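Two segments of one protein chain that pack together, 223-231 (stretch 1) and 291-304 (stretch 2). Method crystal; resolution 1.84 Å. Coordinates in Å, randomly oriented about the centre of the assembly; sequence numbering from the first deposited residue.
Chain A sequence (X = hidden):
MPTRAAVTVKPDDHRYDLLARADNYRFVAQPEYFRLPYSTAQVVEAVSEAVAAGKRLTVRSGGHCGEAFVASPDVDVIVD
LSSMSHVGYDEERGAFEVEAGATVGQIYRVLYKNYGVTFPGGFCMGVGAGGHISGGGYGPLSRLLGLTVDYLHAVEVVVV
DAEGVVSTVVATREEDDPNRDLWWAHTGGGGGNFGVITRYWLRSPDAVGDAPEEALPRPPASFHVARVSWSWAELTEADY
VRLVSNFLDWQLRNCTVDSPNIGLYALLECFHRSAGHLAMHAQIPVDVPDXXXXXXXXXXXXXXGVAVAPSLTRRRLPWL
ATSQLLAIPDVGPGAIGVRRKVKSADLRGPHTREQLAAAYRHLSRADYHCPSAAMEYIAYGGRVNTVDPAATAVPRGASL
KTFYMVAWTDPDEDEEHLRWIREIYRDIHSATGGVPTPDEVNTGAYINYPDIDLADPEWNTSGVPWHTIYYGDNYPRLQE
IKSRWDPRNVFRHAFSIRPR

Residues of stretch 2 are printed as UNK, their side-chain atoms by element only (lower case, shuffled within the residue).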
# COMPACT_ATOMS: atom_id res chain seq x y z
N PHE A 223 -7.00 12.68 -15.98
CA PHE A 223 -8.24 13.08 -15.35
C PHE A 223 -8.07 14.43 -14.66
O PHE A 223 -7.02 14.71 -14.08
CB PHE A 223 -8.62 12.09 -14.26
CG PHE A 223 -9.20 10.83 -14.79
CD1 PHE A 223 -8.40 9.91 -15.38
CD2 PHE A 223 -10.57 10.59 -14.73
CE1 PHE A 223 -8.92 8.75 -15.93
CE2 PHE A 223 -11.10 9.45 -15.28
CZ PHE A 223 -10.27 8.52 -15.87
N HIS A 224 -9.13 15.21 -14.70
CA HIS A 224 -9.28 16.35 -13.80
C HIS A 224 -9.92 15.82 -12.52
O HIS A 224 -10.94 15.11 -12.57
CB HIS A 224 -10.24 17.39 -14.39
CG HIS A 224 -9.73 18.06 -15.62
ND1 HIS A 224 -8.65 18.91 -15.62
CD2 HIS A 224 -10.17 18.01 -16.90
CE1 HIS A 224 -8.43 19.35 -16.85
NE2 HIS A 224 -9.35 18.83 -17.64
N VAL A 225 -9.36 16.21 -11.37
CA VAL A 225 -9.76 15.67 -10.09
C VAL A 225 -10.19 16.85 -9.22
O VAL A 225 -9.60 17.91 -9.29
CB VAL A 225 -8.60 14.91 -9.42
CG1 VAL A 225 -9.03 14.41 -8.05
CG2 VAL A 225 -8.10 13.73 -10.30
N ALA A 226 -11.26 16.68 -8.47
CA ALA A 226 -11.70 17.68 -7.52
C ALA A 226 -11.93 16.99 -6.19
O ALA A 226 -12.60 15.95 -6.12
CB ALA A 226 -12.98 18.34 -8.01
N ARG A 227 -11.40 17.58 -5.14
CA ARG A 227 -11.55 17.04 -3.81
C ARG A 227 -12.17 18.19 -3.02
O ARG A 227 -11.72 19.33 -3.07
CB ARG A 227 -10.21 16.58 -3.27
CG ARG A 227 -9.39 15.81 -4.34
CD ARG A 227 -8.75 14.52 -3.85
NE ARG A 227 -7.75 14.80 -2.83
CZ ARG A 227 -7.64 14.19 -1.65
NH1 ARG A 227 -8.44 13.18 -1.30
NH2 ARG A 227 -6.69 14.58 -0.80
N VAL A 228 -13.28 17.89 -2.38
CA VAL A 228 -14.14 18.89 -1.79
C VAL A 228 -14.38 18.47 -0.36
O VAL A 228 -14.49 17.31 -0.09
CB VAL A 228 -15.45 18.94 -2.55
CG1 VAL A 228 -16.34 20.06 -2.05
CG2 VAL A 228 -15.18 19.17 -4.02
N SER A 229 -14.47 19.42 0.58
CA SER A 229 -14.93 19.11 1.93
C SER A 229 -15.83 20.21 2.44
O SER A 229 -15.62 21.38 2.12
CB SER A 229 -13.75 18.94 2.87
OG SER A 229 -12.87 20.03 2.70
N TRP A 230 -16.83 19.84 3.24
CA TRP A 230 -17.75 20.79 3.85
C TRP A 230 -17.61 20.66 5.36
O TRP A 230 -17.68 19.57 5.90
CB TRP A 230 -19.20 20.49 3.48
CG TRP A 230 -19.58 20.66 2.07
CD1 TRP A 230 -20.25 21.72 1.53
CD2 TRP A 230 -19.38 19.71 1.01
NE1 TRP A 230 -20.45 21.51 0.19
CE2 TRP A 230 -19.93 20.28 -0.16
CE3 TRP A 230 -18.75 18.45 0.93
CZ2 TRP A 230 -19.90 19.63 -1.40
CZ3 TRP A 230 -18.74 17.80 -0.29
CH2 TRP A 230 -19.32 18.39 -1.45
N SER A 231 -17.44 21.77 6.07
CA SER A 231 -17.16 21.68 7.50
C SER A 231 -18.41 21.29 8.26
O SER A 231 -19.47 21.92 8.08
CB SER A 231 -16.59 23.02 8.04
OG SER A 231 -16.55 22.98 9.47
N UNK A 291 -14.52 19.07 -20.56
CA UNK A 291 -14.41 18.29 -19.32
C UNK A 291 -14.28 19.17 -18.10
O UNK A 291 -14.97 18.95 -17.09
c UNK A 291 -13.21 17.38 -19.40
N UNK A 292 -13.38 20.13 -18.20
CA UNK A 292 -13.08 21.04 -17.10
C UNK A 292 -14.32 21.85 -16.69
O UNK A 292 -14.61 21.99 -15.50
c UNK A 292 -11.96 21.97 -17.55
c UNK A 292 -9.87 23.18 -16.84
c UNK A 292 -11.24 22.65 -16.42
o UNK A 292 -9.14 23.61 -15.93
o UNK A 292 -9.52 23.16 -18.05
N UNK A 293 -15.07 22.33 -17.67
CA UNK A 293 -16.32 23.04 -17.45
C UNK A 293 -17.40 22.16 -16.89
O UNK A 293 -18.23 22.62 -16.08
c UNK A 293 -16.52 25.13 -18.93
c UNK A 293 -16.87 23.66 -18.74
c UNK A 293 -17.45 25.84 -19.90
o UNK A 293 -17.52 25.43 -21.08
o UNK A 293 -18.12 26.82 -19.47
N UNK A 294 -17.44 20.92 -17.35
CA UNK A 294 -18.44 19.97 -16.87
C UNK A 294 -18.26 19.72 -15.37
O UNK A 294 -19.25 19.60 -14.62
c UNK A 294 -20.99 18.21 -21.22
n UNK A 294 -21.79 17.95 -20.19
n UNK A 294 -19.67 18.00 -21.15
c UNK A 294 -18.98 17.60 -19.93
c UNK A 294 -18.97 18.83 -19.04
c UNK A 294 -18.39 18.66 -17.66
n UNK A 294 -21.51 18.66 -22.34
N UNK A 295 -17.01 19.66 -14.93
CA UNK A 295 -16.73 19.50 -13.52
C UNK A 295 -17.20 20.76 -12.75
O UNK A 295 -17.75 20.65 -11.66
c UNK A 295 -14.82 19.14 -11.83
c UNK A 295 -14.61 16.35 -11.89
c UNK A 295 -15.24 19.28 -13.30
s UNK A 295 -15.47 17.68 -11.00
N UNK A 296 -16.96 21.94 -13.32
CA UNK A 296 -17.45 23.21 -12.70
C UNK A 296 -18.96 23.23 -12.55
O UNK A 296 -19.46 23.61 -11.50
c UNK A 296 -17.00 24.42 -13.50
o UNK A 296 -15.59 24.60 -13.32
N UNK A 297 -19.67 22.82 -13.61
CA UNK A 297 -21.13 22.76 -13.61
C UNK A 297 -21.63 21.85 -12.53
O UNK A 297 -22.59 22.17 -11.82
c UNK A 297 -21.17 24.07 -18.16
n UNK A 297 -21.05 25.09 -17.24
c UNK A 297 -21.48 23.21 -16.07
c UNK A 297 -21.64 21.70 -18.18
c UNK A 297 -21.51 21.72 -19.57
c UNK A 297 -21.72 22.28 -14.94
c UNK A 297 -21.25 24.57 -15.98
c UNK A 297 -21.45 22.88 -17.45
c UNK A 297 -21.06 24.11 -19.56
c UNK A 297 -21.25 22.92 -20.25
N UNK A 298 -20.96 20.70 -12.40
CA UNK A 298 -21.34 19.74 -11.39
C UNK A 298 -21.13 20.33 -9.99
O UNK A 298 -22.03 20.32 -9.18
c UNK A 298 -19.46 17.16 -9.70
c UNK A 298 -21.87 16.03 -8.99
c UNK A 298 -20.56 18.42 -11.60
c UNK A 298 -20.72 15.72 -8.27
c UNK A 298 -21.81 16.89 -10.08
c UNK A 298 -20.62 17.49 -10.43
c UNK A 298 -19.52 16.28 -8.63
N UNK A 299 -19.95 20.90 -9.74
CA UNK A 299 -19.64 21.46 -8.44
C UNK A 299 -20.62 22.62 -8.07
O UNK A 299 -21.03 22.74 -6.93
c UNK A 299 -17.17 19.85 -7.33
c UNK A 299 -18.19 21.93 -8.39
c UNK A 299 -17.11 20.83 -8.50
c UNK A 299 -15.76 21.50 -8.57
N UNK A 300 -21.02 23.42 -9.05
CA UNK A 300 -22.01 24.48 -8.81
C UNK A 300 -23.38 23.92 -8.43
O UNK A 300 -24.04 24.46 -7.52
c UNK A 300 -22.14 25.39 -10.03
N UNK A 301 -23.84 22.86 -9.09
CA UNK A 301 -25.15 22.30 -8.75
C UNK A 301 -25.20 21.78 -7.32
O UNK A 301 -26.22 21.93 -6.62
c UNK A 301 -27.13 20.71 -11.63
o UNK A 301 -27.85 20.00 -10.88
c UNK A 301 -25.57 21.14 -9.65
o UNK A 301 -27.30 20.77 -12.86
c UNK A 301 -25.99 21.55 -11.05
N UNK A 302 -24.12 21.16 -6.87
CA UNK A 302 -24.07 20.69 -5.49
C UNK A 302 -24.35 21.77 -4.50
O UNK A 302 -24.94 21.50 -3.46
c UNK A 302 -23.51 17.81 -5.59
c UNK A 302 -21.13 18.24 -5.01
c UNK A 302 -22.70 20.13 -5.14
c UNK A 302 -22.36 18.77 -5.73
N UNK A 303 -23.86 22.96 -4.79
CA UNK A 303 -24.00 24.10 -3.88
C UNK A 303 -25.31 24.86 -3.93
O UNK A 303 -25.51 25.74 -3.10
c UNK A 303 -21.57 24.63 -3.96
c UNK A 303 -22.95 25.13 -4.19
n UNK A 303 -20.63 25.12 -4.77
o UNK A 303 -21.33 23.82 -3.04
N UNK A 304 -26.17 24.62 -4.89
CA UNK A 304 -27.30 25.52 -4.98
C UNK A 304 -28.30 25.28 -3.82
O UNK A 304 -28.66 24.14 -3.50
o UNK A 304 -27.75 25.28 -9.19
c UNK A 304 -28.50 24.46 -8.60
c UNK A 304 -28.52 24.41 -7.05
c UNK A 304 -27.88 25.62 -6.41
o UNK A 304 -29.24 23.68 -9.26

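Position 291 has one side-chain carbon. Its CB lies 4.0 Å from CD2 of His 224, at the edge of the imidazole. This is Ala 291. Position 292 has three carbons in a row, the last carrying two oxygens. Its CB sits over one face of the His 224 ring, and its carboxylate carbon is 4.1 Å from CE1 of His 224. This is Glu 292.

Position 293 again has three carbons and two terminal oxygens. It is Glu 293. Position 294 has three carbons, a nitrogen, and a carbon with two more nitrogens. This guanidinium chain marks Arg 294. Both are out of reach of the strand. Position 295 is an unbranched chain of two carbons, a sulfur and a carbon. The sulfur is 3.9 Å from CB of Ala 226, and the terminal carbon is 3.9 Å from O of His 224. This is Met 295.

Position 296 has one carbon and one oxygen: Ser 296. Position 297 has a carbon leading to fused five- and six-membered rings with one nitrogen: Trp 297. Neither touches the strand. Position 298 has one carbon and a six-carbon ring, which stays out of contact with the strand. It is Phe 298.

Position 299 has four carbons, forked at the second. Its CB points sideways, but the fork comes nearer the strand and reaches Ala 226 and Val 228. This is Leu 299: CD1 is 4.2 Å from CB of Ala 226, and CD2 is 3.9 Å from CG2 of Val 228. Position 300 has a single carbon: Ala 300. Position 301 has three carbons and two oxygens: Glu 301. Both are out of reach.

Position 302 repeats the forked four carbons, here beside the Trp 230 ring edge. It is Leu 302, with CD1 4.0 Å from CH2 of Trp 230. Position 303 has two carbons, the second carrying an oxygen and a nitrogen. The oxygen is 4.1 Å from NE1 of Trp 230, too far for a hydrogen bond, and NE1 has no partner in the model. This is Asn 303. Position 304 has three carbons and two oxygens, well away from the strand: Glu 304.

Strand and helix run in nearly the same direction, 21° apart. Alternate strand residues, from His 224 to Trp 230, point toward the helix. No hydrogen bond crosses. The contact rests on side-chain packing, with Met 295, Leu 299 and Leu 302 supplying its apolar contacts.

Stretch 2 (291-304) AEERMSWFLAELNE
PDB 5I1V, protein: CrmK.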